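Local coordinates for 70 KDA protein (Xanthomonas sp., PDB 4B2N) that oxidatively cleaves rubber (polyisoprene) as a processive dioxygenase carrying two covalently bound c-type hemes, at residues 75-80 and 490-495. Residues are numbered along the deposited sequence; the frame is centred on the assembly and turned at random.
Sequences PPFVNR and LGPNIW
Phe77 lays one face of its ring on Pro492, a CH-pi contact that joins two loops of this diheme oxygenase: the one between helix 27-32 and helix 88-104, and the one between helix 467-481 and strand 500-502. Pro492 CB sits 3.7 Å from the centroid of the Phe77 ring, 16° off the ring normal, so the carbon stands almost straight above the ring, displaced a little toward the rim. The closest carbons are Phe77 CE2 and Pro492 CB, at 3.6 Å. On the other half of the same ring, Pro492 CD lies 3.8 Å from both CD1 and CE1 of Phe77, and the proline is thus laid across the aromatic face rather than touching it at a single point. With CG anti to the carbonyl carbon of Phe77 (chi1 -61°), the ring reaches the proline of 490-495. Gly491 contributes backbone: its C lies 3.8 Å from Phe77 CZ, approaching obliquely. Just after the proline the chain makes an inverse gamma turn about Asn493, closed by a weak hydrogen bond from Ile494 N to Pro492 O. The loop 490-495 is tied to helix 439-446 and the residues after it by backbone hydrogen bonds of Gly491 with Asn446 and of Asn493 with Ala451, while Val78 pairs with Leu455; both loops thus hydrogen-bond to the chain at 446-455. Neither heme takes part in this loop-to-loop contact. At the ring's edge, in its plane, Leu490 O comes within 3.4 Å of Phe77 CE1, facing the aromatic rim.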
ATOM      1  N   PRO A  75      10.689 -24.620  14.340  1.00 27.72           N
ATOM      2  CA  PRO A  75      11.509 -24.555  15.550  1.00 28.32           C
ATOM      3  C   PRO A  75      12.661 -23.562  15.372  1.00 26.35           C
ATOM      4  O   PRO A  75      13.059 -23.240  14.232  1.00 25.77           O
ATOM      5  CB  PRO A  75      12.052 -25.996  15.695  1.00 30.46           C
ATOM      6  CG  PRO A  75      11.032 -26.832  15.020  1.00 31.19           C
ATOM      7  CD  PRO A  75      10.636 -26.001  13.809  1.00 29.61           C
ATOM      8  N   PRO A  76      13.176 -23.029  16.483  1.00 25.54           N
ATOM      9  CA  PRO A  76      12.768 -23.316  17.865  1.00 23.52           C
ATOM     10  C   PRO A  76      11.588 -22.417  18.363  1.00 22.99           C
ATOM     11  O   PRO A  76      11.358 -22.330  19.571  1.00 20.12           O
ATOM     12  CB  PRO A  76      14.060 -23.000  18.643  1.00 24.02           C
ATOM     13  CG  PRO A  76      14.646 -21.815  17.881  1.00 23.01           C
ATOM     14  CD  PRO A  76      14.267 -22.020  16.425  1.00 24.77           C
ATOM     15  N   PHE A  77      10.819 -21.802  17.461  1.00 20.26           N
ATOM     16  CA  PHE A  77       9.763 -20.887  17.914  1.00 20.45           C
ATOM     17  C   PHE A  77       8.599 -21.660  18.456  1.00 20.04           C
ATOM     18  O   PHE A  77       8.452 -22.853  18.179  1.00 18.25           O
ATOM     19  CB  PHE A  77       9.328 -19.929  16.825  1.00 20.39           C
ATOM     20  CG  PHE A  77      10.435 -19.051  16.358  1.00 19.96           C
ATOM     21  CD1 PHE A  77      10.871 -17.994  17.145  1.00 22.65           C
ATOM     22  CD2 PHE A  77      11.067 -19.302  15.126  1.00 21.46           C
ATOM     23  CE1 PHE A  77      11.935 -17.178  16.744  1.00 20.81           C
ATOM     24  CE2 PHE A  77      12.099 -18.489  14.694  1.00 23.07           C
ATOM     25  CZ  PHE A  77      12.513 -17.407  15.501  1.00 21.51           C
ATOM     26  N   VAL A  78       7.783 -21.002  19.257  1.00 18.13           N
ATOM     27  CA  VAL A  78       6.649 -21.681  19.854  1.00 19.65           C
ATOM     28  C   VAL A  78       5.371 -20.967  19.407  1.00 19.94           C
ATOM     29  O   VAL A  78       5.421 -19.827  18.951  1.00 19.03           O
ATOM     30  CB  VAL A  78       6.689 -21.703  21.401  1.00 20.06           C
ATOM     31  CG1 VAL A  78       7.842 -22.554  21.913  1.00 23.66           C
ATOM     32  CG2 VAL A  78       6.696 -20.290  21.949  1.00 20.34           C
ATOM     33  N   ASN A  79       4.257 -21.685  19.473  1.00 17.63           N
ATOM     34  CA  ASN A  79       2.994 -21.181  19.045  1.00 17.56           C
ATOM     35  C   ASN A  79       2.429 -20.382  20.194  1.00 18.22           C
ATOM     36  O   ASN A  79       2.191 -20.958  21.265  1.00 20.46           O
ATOM     37  CB  ASN A  79       2.082 -22.327  18.705  1.00 18.02           C
ATOM     38  CG  ASN A  79       0.672 -21.881  18.418  1.00 17.68           C
ATOM     39  OD1 ASN A  79       0.415 -20.711  18.163  1.00 17.46           O
ATOM     40  ND2 ASN A  79      -0.239 -22.808  18.432  1.00 19.04           N
ATOM     41  N   ARG A  80       2.186 -19.089  19.982  1.00 16.23           N
ATOM     42  CA  ARG A  80       1.369 -18.327  20.951  1.00 17.09           C
ATOM     43  C   ARG A  80       0.228 -17.501  20.307  1.00 18.43           C
ATOM     44  O   ARG A  80      -0.367 -16.629  20.983  1.00 17.97           O
ATOM     45  CB  ARG A  80       2.205 -17.330  21.795  1.00 19.27           C
ATOM     46  CG  ARG A  80       3.125 -17.927  22.861  1.00 21.20           C
ATOM     47  CD  ARG A  80       3.700 -16.844  23.792  1.00 22.08           C
ATOM     48  NE  ARG A  80       4.345 -17.493  24.961  1.00 21.38           N
ATOM     49  CZ  ARG A  80       5.613 -17.862  24.942  1.00 23.86           C
ATOM     50  NH1 ARG A  80       6.376 -17.660  23.867  1.00 22.77           N
ATOM     51  NH2 ARG A  80       6.148 -18.441  25.962  1.00 21.05           N
ATOM     52  N   LEU A 490      14.724 -12.632  19.522  1.00 18.70           N
ATOM     53  CA  LEU A 490      14.342 -12.463  18.128  1.00 19.64           C
ATOM     54  C   LEU A 490      13.031 -13.188  17.820  1.00 17.50           C
ATOM     55  O   LEU A 490      12.769 -14.249  18.355  1.00 18.47           O
ATOM     56  CB  LEU A 490      15.386 -12.973  17.203  1.00 20.56           C
ATOM     57  CG  LEU A 490      16.786 -12.414  17.437  1.00 24.91           C
ATOM     58  CD1 LEU A 490      17.603 -12.818  16.241  1.00 24.19           C
ATOM     59  CD2 LEU A 490      16.834 -10.914  17.564  1.00 22.09           C
ATOM     60  N   GLY A 491      12.220 -12.625  16.927  1.00 16.51           N
ATOM     61  CA  GLY A 491      11.028 -13.359  16.475  1.00 15.05           C
ATOM     62  C   GLY A 491      11.164 -13.888  15.061  1.00 15.74           C
ATOM     63  O   GLY A 491      12.152 -13.539  14.366  1.00 15.68           O
ATOM     64  N   PRO A 492      10.158 -14.642  14.591  1.00 14.59           N
ATOM     65  CA  PRO A 492      10.251 -15.285  13.264  1.00 17.05           C
ATOM     66  C   PRO A 492       9.824 -14.327  12.139  1.00 15.81           C
ATOM     67  O   PRO A 492      10.181 -14.599  10.996  1.00 16.39           O
ATOM     68  CB  PRO A 492       9.344 -16.498  13.419  1.00 16.33           C
ATOM     69  CG  PRO A 492       8.279 -16.019  14.390  1.00 17.23           C
ATOM     70  CD  PRO A 492       9.027 -15.178  15.357  1.00 15.94           C
ATOM     71  N   ASN A 493       9.143 -13.222  12.462  1.00 14.41           N
ATOM     72  CA  ASN A 493       8.604 -12.265  11.452  1.00 15.44           C
ATOM     73  C   ASN A 493       9.638 -11.224  11.126  1.00 15.74           C
ATOM     74  O   ASN A 493       9.477 -10.003  11.314  1.00 14.26           O
ATOM     75  CB  ASN A 493       7.269 -11.617  11.888  1.00 15.55           C
ATOM     76  CG  ASN A 493       6.655 -10.749  10.794  1.00 14.54           C
ATOM     77  OD1 ASN A 493       6.649 -11.121   9.591  1.00 14.98           O
ATOM     78  ND2 ASN A 493       6.216  -9.535  11.175  1.00 13.70           N
ATOM     79  N   ILE A 494      10.715 -11.738  10.574  1.00 15.89           N
ATOM     80  CA  ILE A 494      11.940 -11.021  10.293  1.00 16.69           C
ATOM     81  C   ILE A 494      11.704 -10.066   9.130  1.00 17.98           C
ATOM     82  O   ILE A 494      11.148 -10.483   8.098  1.00 17.77           O
ATOM     83  CB  ILE A 494      12.991 -12.065   9.755  1.00 17.99           C
ATOM     84  CG1 ILE A 494      13.397 -12.993  10.875  1.00 22.14           C
ATOM     85  CG2 ILE A 494      14.224 -11.338   9.232  1.00 21.59           C
ATOM     86  CD1 ILE A 494      13.798 -12.224  12.125  1.00 21.27           C
ATOM     87  N   TRP A 495      12.203  -8.831   9.229  1.00 15.29           N
ATOM     88  CA  TRP A 495      12.229  -7.940   8.060  1.00 17.07           C
ATOM     89  C   TRP A 495      13.392  -8.379   7.166  1.00 17.66           C
ATOM     90  O   TRP A 495      14.532  -8.130   7.532  1.00 17.82           O
ATOM     91  CB  TRP A 495      12.479  -6.513   8.507  1.00 15.91           C
ATOM     92  CG  TRP A 495      12.204  -5.549   7.355  1.00 17.16           C
ATOM     93  CD1 TRP A 495      12.939  -5.382   6.153  1.00 18.07           C
ATOM     94  CD2 TRP A 495      11.026  -4.687   7.207  1.00 17.57           C
ATOM     95  NE1 TRP A 495      12.303  -4.484   5.325  1.00 18.05           N
ATOM     96  CE2 TRP A 495      11.144  -4.040   5.888  1.00 17.02           C
ATOM     97  CE3 TRP A 495       9.901  -4.398   8.008  1.00 16.14           C
ATOM     98  CZ2 TRP A 495      10.209  -3.141   5.438  1.00 17.73           C
ATOM     99  CZ3 TRP A 495       8.935  -3.502   7.515  1.00 16.12           C
ATOM    100  CH2 TRP A 495       9.104  -2.861   6.279  1.00 17.09           C
TER